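Local coordinates for protein PLP-Dependent L-Arginine Hydroxylase MppP (Streptomyces wadayamensis, PDB 6C9B) that uses pyridoxal 5'-phosphate to oxidise L-arginine, acting as an oxidase rather than an oxygenase and giving 4-hydroxy-2-ketoarginine and 2-ketoarginine, at residues Leu72-Tyr77 / Asp201-Leu206; Arg83-Tyr88 / Pro242-Tyr247; Ser93-Ala98 / Ala119-Gly124; Phe154-Asn159 / Ala186-Phe191; Val214-Thr219 / Gly231-Ser236. All blocks are in the same frame, centred on the assembly; numbering follows the deposited sequence. Where two conformers were deposited one is given.

Interaction 1: residues Leu72-Tyr77 / Asp201-Leu206; sequences LGQHGY and DHYAVL
Gln74 reaches across to the start of helix 202-209, where its amide meets the backbone of His202. Its CB lies 3.8 Å from Tyr203 CD2, and CG is near CE2 of the same ring. The chain then bends at chi2 (-49°), which sets CD beside His202 N. OE1 accepts from His202 N at 2.8 Å with an N-H...O angle of 160°, the donor tilted somewhat from the carbonyl plane. At the other branch NE2 gives a nearly straight bond of 2.8 Å to Leu72 O, in the plane of the amide, and also bonds to Tyr200 O, so the amide is gripped from both ends and its flip is fixed. Asp201 answers in the reverse direction. Its OD2 takes Gly76 N on the syn side at 2.8 Å, while OD1 caps the helix by accepting from Ala204 N at 3.1 Å, that donor standing well above the carboxylate plane. Beyond these bonds Tyr77 CA sits over one face of the Tyr203 ring in a CH-pi contact, 4.2 Å from the centroid, and Gly76 O meets Tyr203 CB. Tyr203 OH hydrogen-bonds Glu217 OE1 of strand 212-218. Gly73, with positive phi, is the C-prime residue of the Schellman motif that ends helix 57-71, and the turn that follows this motif is bonded to the N-cap and first turn of helix 202-209.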
# COMPACT_ATOMS: atom_id res chain seq x y z
N LEU B 72 5.06 23.56 -2.34
CA LEU B 72 4.44 23.85 -1.05
C LEU B 72 5.42 24.48 -0.06
O LEU B 72 5.15 24.49 1.15
CB LEU B 72 3.82 22.57 -0.49
CG LEU B 72 2.73 21.93 -1.38
CD1 LEU B 72 2.14 20.70 -0.69
CD2 LEU B 72 1.60 22.92 -1.72
N GLY B 73 6.52 25.06 -0.54
CA GLY B 73 7.37 25.91 0.28
C GLY B 73 8.40 25.16 1.07
O GLY B 73 9.08 25.76 1.91
N GLN B 74 8.54 23.86 0.84
CA GLN B 74 9.38 23.01 1.68
C GLN B 74 10.77 22.86 1.06
O GLN B 74 11.24 21.76 0.77
CB GLN B 74 8.71 21.65 1.87
CG GLN B 74 7.31 21.73 2.43
CD GLN B 74 7.23 22.62 3.65
OE1 GLN B 74 7.79 22.32 4.70
NE2 GLN B 74 6.55 23.74 3.50
N HIS B 75 11.43 24.02 0.91
CA HIS B 75 12.68 24.08 0.15
C HIS B 75 13.82 23.33 0.83
O HIS B 75 14.71 22.84 0.13
CB HIS B 75 13.07 25.54 -0.07
CG HIS B 75 11.98 26.36 -0.68
ND1 HIS B 75 11.53 26.15 -1.97
CD2 HIS B 75 11.22 27.35 -0.17
CE1 HIS B 75 10.55 27.00 -2.23
NE2 HIS B 75 10.34 27.74 -1.15
N GLY B 76 13.82 23.25 2.16
CA GLY B 76 14.87 22.56 2.89
C GLY B 76 14.72 21.06 3.02
O GLY B 76 15.48 20.44 3.79
N TYR B 77 13.79 20.43 2.30
CA TYR B 77 13.67 18.98 2.38
C TYR B 77 15.00 18.33 2.00
O TYR B 77 15.77 18.87 1.19
CB TYR B 77 12.53 18.47 1.47
CG TYR B 77 12.89 18.32 0.02
CD1 TYR B 77 12.91 19.42 -0.83
CD2 TYR B 77 13.22 17.07 -0.51
CE1 TYR B 77 13.25 19.27 -2.18
CE2 TYR B 77 13.57 16.93 -1.84
CZ TYR B 77 13.57 18.03 -2.67
OH TYR B 77 13.92 17.89 -4.00
N ASP B 201 8.61 26.83 5.63
CA ASP B 201 9.50 25.67 5.45
C ASP B 201 9.62 24.90 6.76
O ASP B 201 10.29 25.34 7.70
CB ASP B 201 10.86 26.15 4.96
CG ASP B 201 11.76 25.02 4.53
OD1 ASP B 201 11.54 23.87 4.98
OD2 ASP B 201 12.68 25.27 3.72
N HIS B 202 8.94 23.75 6.85
CA HIS B 202 8.95 22.95 8.08
C HIS B 202 10.28 22.26 8.29
O HIS B 202 10.72 22.05 9.43
CB HIS B 202 7.86 21.87 8.02
CG HIS B 202 6.46 22.39 8.17
ND1 HIS B 202 6.03 23.56 7.57
CD2 HIS B 202 5.39 21.89 8.83
CE1 HIS B 202 4.77 23.77 7.88
NE2 HIS B 202 4.35 22.77 8.65
N TYR B 203 10.94 21.88 7.20
CA TYR B 203 12.21 21.18 7.33
C TYR B 203 13.30 22.10 7.86
O TYR B 203 14.16 21.67 8.64
CB TYR B 203 12.58 20.57 5.97
CG TYR B 203 11.55 19.54 5.59
CD1 TYR B 203 11.65 18.24 6.06
CD2 TYR B 203 10.45 19.86 4.78
CE1 TYR B 203 10.70 17.28 5.75
CE2 TYR B 203 9.49 18.89 4.47
CZ TYR B 203 9.64 17.60 4.97
OH TYR B 203 8.73 16.62 4.70
N ALA B 204 13.25 23.38 7.49
CA ALA B 204 14.19 24.35 8.05
C ALA B 204 14.02 24.45 9.56
O ALA B 204 15.01 24.45 10.30
CB ALA B 204 13.98 25.70 7.38
N VAL B 205 12.77 24.50 10.02
CA VAL B 205 12.50 24.55 11.46
C VAL B 205 13.03 23.29 12.13
O VAL B 205 13.74 23.35 13.14
CB VAL B 205 10.99 24.74 11.72
CG1 VAL B 205 10.71 24.71 13.22
CG2 VAL B 205 10.50 26.06 11.10
N LEU B 206 12.69 22.13 11.59
CA LEU B 206 13.08 20.88 12.23
C LEU B 206 14.59 20.72 12.27
O LEU B 206 15.15 20.29 13.30
CB LEU B 206 12.46 19.70 11.48
CG LEU B 206 10.95 19.62 11.59
CD1 LEU B 206 10.41 18.64 10.59
CD2 LEU B 206 10.49 19.28 13.01

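Interaction 2: residues Arg83-Tyr88 / Pro242-Tyr247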
# COMPACT_ATOMS: atom_id res chain seq x y z
N ARG B 83 16.61 9.73 1.44
CA ARG B 83 16.10 10.46 2.59
C ARG B 83 14.60 10.64 2.53
O ARG B 83 13.97 10.91 3.57
CB ARG B 83 16.80 11.82 2.68
CG ARG B 83 18.28 11.75 3.15
CD ARG B 83 18.42 11.25 4.59
NE ARG B 83 17.69 12.09 5.55
CZ ARG B 83 18.09 13.30 5.90
NH1 ARG B 83 19.21 13.82 5.40
NH2 ARG B 83 17.38 14.00 6.75
N VAL B 84 14.01 10.53 1.34
CA VAL B 84 12.57 10.57 1.16
C VAL B 84 12.17 9.20 0.64
O VAL B 84 12.52 8.85 -0.50
CB VAL B 84 12.13 11.66 0.17
CG1 VAL B 84 10.59 11.60 -0.08
CG2 VAL B 84 12.52 13.05 0.65
N LEU B 85 11.41 8.44 1.43
CA LEU B 85 10.97 7.11 1.01
C LEU B 85 9.56 7.23 0.43
O LEU B 85 8.63 7.62 1.14
CB LEU B 85 10.97 6.14 2.18
CG LEU B 85 12.32 6.08 2.92
CD1 LEU B 85 12.20 5.19 4.16
CD2 LEU B 85 13.38 5.58 2.00
N SER B 86 9.40 6.86 -0.85
CA SER B 86 8.10 6.96 -1.50
C SER B 86 7.32 5.67 -1.23
O SER B 86 7.79 4.57 -1.55
CB SER B 86 8.23 7.19 -3.01
OG SER B 86 9.01 8.35 -3.30
N CYS B 87 6.15 5.82 -0.61
CA CYS B 87 5.30 4.71 -0.19
C CYS B 87 4.01 4.73 -1.00
O CYS B 87 3.62 5.77 -1.54
CB CYS B 87 4.95 4.79 1.29
SG CYS B 87 6.44 4.92 2.33
N TYR B 88 3.33 3.59 -1.05
CA TYR B 88 2.04 3.53 -1.76
C TYR B 88 1.03 4.55 -1.23
O TYR B 88 0.16 5.00 -1.99
CB TYR B 88 1.42 2.14 -1.66
CG TYR B 88 2.28 1.02 -2.18
CD1 TYR B 88 2.70 0.99 -3.50
CD2 TYR B 88 2.64 -0.02 -1.37
CE1 TYR B 88 3.48 -0.06 -3.99
CE2 TYR B 88 3.38 -1.08 -1.85
CZ TYR B 88 3.80 -1.08 -3.16
OH TYR B 88 4.56 -2.10 -3.65
N PRO B 242 14.00 2.00 12.90
CA PRO B 242 14.30 1.18 11.71
C PRO B 242 13.36 1.40 10.54
O PRO B 242 12.93 0.43 9.90
CB PRO B 242 14.18 -0.25 12.25
CG PRO B 242 13.16 -0.14 13.33
CD PRO B 242 13.42 1.17 13.98
N VAL B 243 13.06 2.66 10.21
CA VAL B 243 12.10 2.94 9.14
C VAL B 243 12.63 2.46 7.79
O VAL B 243 11.86 2.01 6.95
CB VAL B 243 11.74 4.44 9.09
CG1 VAL B 243 10.91 4.83 10.33
CG2 VAL B 243 13.00 5.33 8.95
N GLU B 244 13.93 2.58 7.54
CA GLU B 244 14.44 2.14 6.24
C GLU B 244 14.32 0.63 6.06
O GLU B 244 13.99 0.15 4.96
CB GLU B 244 15.89 2.59 6.08
CG GLU B 244 16.02 4.08 5.88
CD GLU B 244 17.43 4.56 6.10
OE1 GLU B 244 17.87 4.64 7.27
OE2 GLU B 244 18.10 4.82 5.09
N LYS B 245 14.63 -0.14 7.10
CA LYS B 245 14.55 -1.60 7.03
C LYS B 245 13.11 -2.05 6.87
O LYS B 245 12.81 -2.89 6.01
CB LYS B 245 15.19 -2.22 8.27
CG LYS B 245 14.94 -3.72 8.48
CD LYS B 245 15.33 -4.60 7.29
CE LYS B 245 15.39 -6.08 7.72
NZ LYS B 245 14.82 -7.03 6.73
N ILE B 246 12.19 -1.48 7.65
CA ILE B 246 10.81 -1.93 7.57
C ILE B 246 10.20 -1.49 6.24
O ILE B 246 9.50 -2.27 5.59
CB ILE B 246 10.00 -1.45 8.78
CG1 ILE B 246 10.51 -2.20 10.02
CG2 ILE B 246 8.50 -1.72 8.57
CD1 ILE B 246 9.93 -1.72 11.37
N TYR B 247 10.54 -0.29 5.77
CA TYR B 247 10.15 0.12 4.42
C TYR B 247 10.54 -0.95 3.41
O TYR B 247 9.71 -1.40 2.60
CB TYR B 247 10.81 1.45 4.04
CG TYR B 247 10.61 1.87 2.61
CD1 TYR B 247 11.47 1.47 1.62
CD2 TYR B 247 9.54 2.69 2.25
CE1 TYR B 247 11.28 1.85 0.29
CE2 TYR B 247 9.35 3.07 0.93
CZ TYR B 247 10.22 2.66 -0.04
OH TYR B 247 10.02 3.04 -1.34
O HOH W 1 11.60 5.80 -2.44
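Tyr247 lies against strand 84-87 and touches three successive residues of it. Leu85 CB rests over one face of the ring, offset toward the rim, at 3.7 Å from Tyr247 CE2, and makes a CH-pi contact 4.0 Å from the centroid. Leu85 CD1 reaches back to Tyr247 CB and CG, so the leucine follows the ring down to its root, and it also meets Glu244 CG at 4.3 Å, about one turn earlier in the helix. Cys87 SG comes in the ring plane instead, at the edge, 3.7 Å from Tyr247 CE2, a sulfur-aromatic contact. Between these two the strand presents a carbonyl: Tyr247 OH donates to Ser86 O at 2.7 Å, with a C=O...O angle of 142°. CG of Tyr247 is anti to the backbone N (chi1 173°), which places it against Leu85 CD1, and the bond to the carbonyl fixes the ring's tip. A water accepts from Ser86 N at 2.9 Å and gives a weak second link to Tyr247 OH. The CB of Ser86 points away from the helix; its OG bonds Glu61 and His65 of helix 57-71. Strand 84-87 is an outermost strand of the seven-stranded sheet within this chain, paired with strand 231-235; helix 243-250 packs over its Leu85 side, with helix 90-101 touching Cys87 and Ile246, while helix 57-71 receives Ser86 on the other side.

Interaction 3: residues Ser93-Ala98 / Ala119-Gly124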
# COMPACT_ATOMS: atom_id res chain seq x y z
N SER B 93 3.03 4.59 4.87
CA SER B 93 4.11 5.27 5.60
C SER B 93 3.86 5.19 7.10
O SER B 93 4.79 4.96 7.90
CB SER B 93 4.19 6.75 5.20
OG SER B 93 4.37 6.93 3.80
N MET B 94 2.61 5.42 7.51
CA MET B 94 2.27 5.42 8.93
C MET B 94 2.43 4.02 9.54
O MET B 94 2.85 3.88 10.69
CB MET B 94 0.84 5.95 9.11
CG MET B 94 0.39 6.04 10.54
SD MET B 94 1.26 7.41 11.34
CE MET B 94 1.55 6.65 12.93
N GLU B 95 2.08 2.97 8.80
CA GLU B 95 2.31 1.61 9.28
C GLU B 95 3.79 1.37 9.50
O GLU B 95 4.20 0.78 10.51
CB GLU B 95 1.73 0.59 8.30
CG GLU B 95 2.05 -0.86 8.63
CD GLU B 95 1.32 -1.45 9.83
OE1 GLU B 95 0.56 -0.75 10.51
OE2 GLU B 95 1.52 -2.66 10.10
N ILE B 96 4.61 1.82 8.56
CA ILE B 96 6.06 1.67 8.68
C ILE B 96 6.55 2.41 9.92
O ILE B 96 7.33 1.88 10.72
CB ILE B 96 6.74 2.17 7.40
CG1 ILE B 96 6.43 1.23 6.24
CG2 ILE B 96 8.24 2.28 7.59
CD1 ILE B 96 6.73 1.83 4.87
N LEU B 97 6.09 3.66 10.09
CA LEU B 97 6.53 4.46 11.23
C LEU B 97 6.08 3.82 12.53
O LEU B 97 6.82 3.80 13.52
CB LEU B 97 5.99 5.88 11.10
CG LEU B 97 6.25 6.83 12.28
CD1 LEU B 97 7.75 7.00 12.51
CD2 LEU B 97 5.58 8.19 12.05
N ALA B 98 4.85 3.35 12.57
CA ALA B 98 4.32 2.80 13.82
C ALA B 98 5.09 1.55 14.21
O ALA B 98 5.45 1.37 15.37
CB ALA B 98 2.84 2.51 13.65
N ALA B 119 -4.28 6.81 14.97
CA ALA B 119 -4.40 6.19 16.29
C ALA B 119 -4.47 4.69 16.17
O ALA B 119 -3.86 3.96 16.96
CB ALA B 119 -5.65 6.72 17.02
N ASP B 120 -5.24 4.20 15.20
CA ASP B 120 -5.45 2.76 15.10
C ASP B 120 -4.19 2.00 14.65
O ASP B 120 -3.95 0.87 15.11
CB ASP B 120 -6.62 2.51 14.16
CG ASP B 120 -7.96 2.92 14.77
OD1 ASP B 120 -8.08 2.99 16.01
OD2 ASP B 120 -8.91 3.10 14.03
N LEU B 121 -3.37 2.61 13.79
CA LEU B 121 -2.13 1.98 13.38
C LEU B 121 -1.10 2.01 14.50
O LEU B 121 -0.40 1.02 14.72
CB LEU B 121 -1.57 2.67 12.13
CG LEU B 121 -2.42 2.44 10.87
CD1 LEU B 121 -1.92 3.37 9.73
CD2 LEU B 121 -2.42 1.00 10.46
N LEU B 122 -1.08 3.08 15.29
CA LEU B 122 -0.16 3.12 16.41
C LEU B 122 -0.58 2.12 17.48
O LEU B 122 0.24 1.32 17.96
CB LEU B 122 -0.12 4.54 16.99
CG LEU B 122 0.57 5.61 16.17
CD1 LEU B 122 0.26 7.04 16.64
CD2 LEU B 122 2.07 5.36 16.20
N ARG B 123 -1.85 2.15 17.86
CA ARG B 123 -2.31 1.19 18.85
C ARG B 123 -2.12 -0.24 18.37
O ARG B 123 -1.76 -1.13 19.16
CB ARG B 123 -3.78 1.43 19.19
CG ARG B 123 -4.08 2.62 20.06
CD ARG B 123 -5.53 2.53 20.58
NE ARG B 123 -5.83 3.45 21.69
CZ ARG B 123 -6.75 4.42 21.67
NH1 ARG B 123 -7.51 4.63 20.59
NH2 ARG B 123 -6.91 5.18 22.74
N GLY B 124 -2.40 -0.49 17.09
CA GLY B 124 -2.27 -1.83 16.55
C GLY B 124 -0.86 -2.36 16.59
O GLY B 124 -0.65 -3.57 16.61
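Leu121 projects from helix 116-124 toward helix 90-101 and spreads its two methyls over neighbouring residues there. CD1 presses on the root of Met94, 3.6 Å from its CG, while CD2 lies 3.5 Å from Glu95 OE1. The thioether of Met94 goes further. With CG anti to the backbone N (chi1 -178°) and bends at chi2 and chi3, its end swings to Leu122, where Met94 CE sits 3.5 Å from CG; the two side chains cross at about a right angle. Leu122 CD2 fills the dip between Met94 CE and Ala98 CB, 3.9 Å from the latter. The small Ala98 lets the helices come near: its CB meets Leu121 O at 3.7 Å, and the CA atoms of Ala98 and Leu122 are 5.2 Å apart. The axes of the two segments approach to 9.0 Å at 32°, running in roughly the same direction, as expected of two helices on one face of the large sheet in the fold of class I aminotransferases. Glu95 is polar within this apolar seam: OE1 accepts from Asn125 ND2, and OE2 forms a salt bridge with Arg99 of the second subunit. OE2 also lies close to Glu95 OE2 of that subunit, which may shift its ionisation. The same arginine packs on Leu121. Asp120, on the same helix, is a known magnesium ligand of this protein, though no ion is bound to this chain.

Interaction 4: residues Phe154-Asn159 / Ala186-Phe191; sequences FVTTPN and ALDTSF
CG lies anti to the backbone N in both Phe154 (chi1 -168°) and Asp188 (chi1 175°), and on their shared face of the sheet the Phe154 ring comes against Asp188 CB, ring and carboxylate planes 76° apart. Phe154 CE1 touches Asp188 CB at 3.7 Å, and on the other side of the ring Phe154 CD2 meets Ala186 CB at 3.6 Å. Ala186 O stands over one ring face, toward the rim. Thr156 lies beside Asp188 and points the same way, its OG1 bonded to Thr114. Val155 and Leu187 occupy the other face, where Val155 CB and Leu187 CD2 are in apolar contact. Between the two faces the backbones of strands 152-156 and 184-188 pair in parallel: Val155 N gives to Ala186 O, Asp188 N to Val155 O, and Thr157 N to Asp188 O, each at 2.9 Å. This is the parallel pair of a beta-alpha-beta unit, whose helix 168-181 makes the crossover. Farther along, a water bridges the two chain segments: it donates to Pro158 O at 2.7 Å and to Asp188 O at 3.1 Å and accepts from Phe191 N at 2.9 Å. Pro158, preceded by a cis peptide bond, packs its CB on Phe191 CB at 3.8 Å. Asp188 OD1 is held by Ser190 N in an Asx turn, which fixes the carboxylate; its OD2 lies near N1 of the pyridoxal-lysine at position 221, and in this fold type such an aspartate commonly faces the pyridine nitrogen.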
# COMPACT_ATOMS: atom_id res chain seq x y z
N PHE B 154 3.21 13.24 18.06
CA PHE B 154 2.72 13.13 16.69
C PHE B 154 1.66 14.19 16.43
O PHE B 154 0.63 14.22 17.12
CB PHE B 154 2.13 11.74 16.45
CG PHE B 154 1.88 11.43 15.01
CD1 PHE B 154 0.85 12.06 14.31
CD2 PHE B 154 2.61 10.49 14.36
CE1 PHE B 154 0.62 11.76 12.97
CE2 PHE B 154 2.37 10.19 13.04
CZ PHE B 154 1.38 10.84 12.35
N VAL B 155 1.89 15.04 15.42
CA VAL B 155 0.98 16.14 15.11
C VAL B 155 0.58 16.07 13.64
O VAL B 155 1.44 16.02 12.75
CB VAL B 155 1.61 17.52 15.41
CG1 VAL B 155 0.61 18.66 15.04
CG2 VAL B 155 2.00 17.63 16.87
N THR B 156 -0.72 16.07 13.40
CA THR B 156 -1.28 16.20 12.07
C THR B 156 -1.50 17.68 11.81
O THR B 156 -2.19 18.35 12.59
CB THR B 156 -2.60 15.43 12.01
OG1 THR B 156 -2.38 14.09 12.47
CG2 THR B 156 -3.17 15.41 10.59
N THR B 157 -0.88 18.22 10.76
CA THR B 157 -1.01 19.65 10.48
C THR B 157 -0.92 19.92 8.98
O THR B 157 0.04 19.49 8.32
CB THR B 157 0.04 20.49 11.23
OG1 THR B 157 -0.13 21.86 10.85
CG2 THR B 157 1.48 20.04 10.91
N PRO B 158 -1.92 20.59 8.40
CA PRO B 158 -3.21 20.98 8.99
C PRO B 158 -3.95 19.77 9.50
O PRO B 158 -3.86 18.68 8.92
CB PRO B 158 -3.95 21.64 7.82
CG PRO B 158 -2.86 22.07 6.88
CD PRO B 158 -1.83 20.98 6.99
N ASN B 159 -4.64 19.93 10.62
CA ASN B 159 -5.26 18.75 11.19
C ASN B 159 -6.46 18.35 10.35
O ASN B 159 -7.13 19.17 9.71
CB ASN B 159 -5.69 18.98 12.64
CG ASN B 159 -5.95 17.66 13.39
OD1 ASN B 159 -5.60 16.54 12.92
ND2 ASN B 159 -6.53 17.78 14.57
N ALA B 186 6.98 13.78 15.10
CA ALA B 186 6.44 13.23 13.87
C ALA B 186 5.30 14.11 13.40
O ALA B 186 4.44 14.48 14.21
CB ALA B 186 5.92 11.81 14.06
N LEU B 187 5.28 14.42 12.10
CA LEU B 187 4.25 15.25 11.53
C LEU B 187 3.57 14.51 10.39
O LEU B 187 4.25 13.86 9.59
CB LEU B 187 4.81 16.56 10.97
CG LEU B 187 5.64 17.44 11.89
CD1 LEU B 187 6.05 18.67 11.11
CD2 LEU B 187 4.84 17.79 13.11
N ASP B 188 2.24 14.63 10.32
CA ASP B 188 1.46 14.15 9.18
C ASP B 188 0.90 15.39 8.48
O ASP B 188 0.07 16.11 9.05
CB ASP B 188 0.34 13.21 9.63
CG ASP B 188 -0.57 12.78 8.50
OD1 ASP B 188 -0.68 13.50 7.47
OD2 ASP B 188 -1.22 11.73 8.65
N THR B 189 1.36 15.63 7.26
CA THR B 189 1.08 16.89 6.55
C THR B 189 0.27 16.67 5.27
O THR B 189 0.40 17.42 4.30
CB THR B 189 2.40 17.61 6.26
OG1 THR B 189 3.27 16.75 5.51
CG2 THR B 189 3.10 17.97 7.57
N SER B 190 -0.62 15.67 5.28
CA SER B 190 -1.47 15.38 4.13
C SER B 190 -2.20 16.61 3.60
O SER B 190 -2.37 16.75 2.38
CB SER B 190 -2.49 14.32 4.54
OG SER B 190 -3.38 14.05 3.46
N PHE B 191 -2.70 17.46 4.49
CA PHE B 191 -3.51 18.60 4.08
C PHE B 191 -2.67 19.84 3.78
O PHE B 191 -3.23 20.92 3.57
CB PHE B 191 -4.54 18.94 5.17
CG PHE B 191 -5.78 18.07 5.19
CD1 PHE B 191 -5.99 17.04 4.29
CD2 PHE B 191 -6.79 18.34 6.13
CE1 PHE B 191 -7.18 16.28 4.33
CE2 PHE B 191 -7.94 17.59 6.17
CZ PHE B 191 -8.14 16.56 5.25
O HOH W 2 -2.33 17.12 7.39

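Interaction 5: residues Val214-Thr219 / Gly231-Ser236; sequences VVIEDT and GLLVFS
Val214 to Asp218 pairs antiparallel with Gly231 to Phe235, the strand axes 4.5 Å apart and their directions 162° from one another, and two hydrogen-bonded pairs hold the ladder, Val215 with Val234 and Glu217 with Leu232, each exchanging N-H...O bonds in both directions at 2.8 Å between N and O. On the face bearing Val214, Ile216 and Leu233, the leucine is the centre of contact. Its CG is anti to the backbone N (chi1 -174°), and CD1 fits between the two residues opposite, 3.4 Å from Val214 CG1, a tight approach, and 3.5 Å from Ile216 CG1. Ile216 and Leu233 lie side by side and point the same way. Val214 CG2 also touches Phe235 CB at 4.1 Å. Helix 90-101 packs on this face, with Ser93 on Ile216 and Ile96 on Leu233. The other face carries Val215, Glu217, Leu232 and Val234. Here Glu217 CB meets Leu232 CB at 3.9 Å. The buried carboxylate of Glu217 has partners beyond the strands: OE1 forms a salt bridge with Arg192 besides its bond to Tyr203, and OE2 takes a weak bond from Thr189. Asp218 OD1 accepts from Gly220 N, and OD2 bonds Ser190 OG. The pairing belongs to the large sheet of the PLP-dependent aminotransferase fold, where strand 231-235 is the one strand antiparallel to the rest, lying between strands 84-87 and 212-218, and the connection between the two strands paired here holds the cofactor-bearing Lys221.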
# COMPACT_ATOMS: atom_id res chain seq x y z
N VAL B 214 10.33 12.94 11.93
CA VAL B 214 9.78 12.25 10.77
C VAL B 214 8.63 13.09 10.27
O VAL B 214 7.85 13.60 11.08
CB VAL B 214 9.28 10.83 11.13
CG1 VAL B 214 8.53 10.21 9.94
CG2 VAL B 214 10.41 9.96 11.52
N VAL B 215 8.52 13.24 8.95
CA VAL B 215 7.37 13.90 8.35
C VAL B 215 6.81 12.96 7.32
O VAL B 215 7.56 12.39 6.52
CB VAL B 215 7.73 15.24 7.69
CG1 VAL B 215 6.46 15.89 7.10
CG2 VAL B 215 8.41 16.18 8.68
N ILE B 216 5.49 12.78 7.33
CA ILE B 216 4.83 12.00 6.30
C ILE B 216 4.04 12.98 5.45
O ILE B 216 3.00 13.48 5.85
CB ILE B 216 3.90 10.92 6.87
CG1 ILE B 216 4.71 9.94 7.72
CG2 ILE B 216 3.26 10.16 5.72
CD1 ILE B 216 3.87 8.88 8.45
N GLU B 217 4.56 13.25 4.26
CA GLU B 217 3.80 14.01 3.29
C GLU B 217 2.87 13.07 2.54
O GLU B 217 3.05 11.85 2.52
CB GLU B 217 4.74 14.72 2.31
CG GLU B 217 5.86 15.54 2.92
CD GLU B 217 5.48 16.97 3.28
OE1 GLU B 217 6.34 17.66 3.87
OE2 GLU B 217 4.34 17.41 3.00
N ASP B 218 1.86 13.64 1.90
CA ASP B 218 0.90 12.84 1.15
C ASP B 218 0.50 13.65 -0.05
O ASP B 218 0.13 14.81 0.10
CB ASP B 218 -0.33 12.51 2.03
CG ASP B 218 -1.46 11.80 1.28
OD1 ASP B 218 -1.19 11.12 0.28
OD2 ASP B 218 -2.64 11.89 1.72
N THR B 219 0.54 13.05 -1.24
CA THR B 219 0.05 13.76 -2.41
C THR B 219 -1.42 13.49 -2.67
O THR B 219 -2.02 14.18 -3.52
CB THR B 219 0.84 13.38 -3.67
OG1 THR B 219 0.50 12.04 -4.05
CG2 THR B 219 2.30 13.49 -3.47
N GLY B 231 2.62 8.37 -0.41
CA GLY B 231 3.04 8.91 0.86
C GLY B 231 4.55 9.05 0.82
O GLY B 231 5.25 8.22 0.24
N LEU B 232 5.04 10.17 1.37
CA LEU B 232 6.48 10.46 1.36
C LEU B 232 6.95 10.50 2.80
O LEU B 232 6.61 11.43 3.53
CB LEU B 232 6.77 11.79 0.66
CG LEU B 232 6.13 12.00 -0.71
CD1 LEU B 232 6.45 13.39 -1.20
CD2 LEU B 232 6.58 10.92 -1.73
N LEU B 233 7.73 9.48 3.19
CA LEU B 233 8.22 9.33 4.55
C LEU B 233 9.62 9.93 4.59
O LEU B 233 10.54 9.40 3.96
CB LEU B 233 8.21 7.85 4.95
CG LEU B 233 8.54 7.44 6.38
CD1 LEU B 233 7.76 8.17 7.37
CD2 LEU B 233 8.32 5.92 6.53
N VAL B 234 9.74 11.07 5.27
CA VAL B 234 10.97 11.84 5.36
C VAL B 234 11.45 11.77 6.80
O VAL B 234 10.65 11.94 7.72
CB VAL B 234 10.76 13.31 4.92
CG1 VAL B 234 12.09 13.98 4.66
CG2 VAL B 234 9.84 13.43 3.69
N PHE B 235 12.74 11.50 7.01
CA PHE B 235 13.25 11.30 8.37
C PHE B 235 14.60 11.99 8.54
O PHE B 235 15.37 12.14 7.59
CB PHE B 235 13.36 9.81 8.69
CG PHE B 235 14.21 9.05 7.70
CD1 PHE B 235 13.64 8.53 6.54
CD2 PHE B 235 15.56 8.88 7.90
CE1 PHE B 235 14.41 7.86 5.63
CE2 PHE B 235 16.34 8.21 6.98
CZ PHE B 235 15.77 7.70 5.85
N SER B 236 14.85 12.44 9.76
CA SER B 236 16.14 12.99 10.13
C SER B 236 17.21 11.91 10.09
O SER B 236 16.93 10.72 10.25
CB SER B 236 16.06 13.63 11.52
OG SER B 236 15.78 12.68 12.55

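In the fold
From the N terminus, the turn after helix 57-71 comes first; interaction 1 joins it to helix 202-209 and closes a long loop. Strand 84-87 follows, and interaction 2 closes its loop only at helix 243-250, so interactions 1 and 2 cross along the chain. Interactions 3 and 4, in series, are nested inside both loops: one pairs helices 90-101 and 116-124, the other strands 152-156 and 184-188. Met94 and Leu97 pack on Phe154 between them. Interaction 5 comes after interaction 1 has closed but lies within interaction 2. Its strands extend the sheet from strand 184-188 to strand 84-87, linking interactions 4 and 2; it meets interaction 1 where helix 202-209 lies on strand 212-218, Leu206 on Val215.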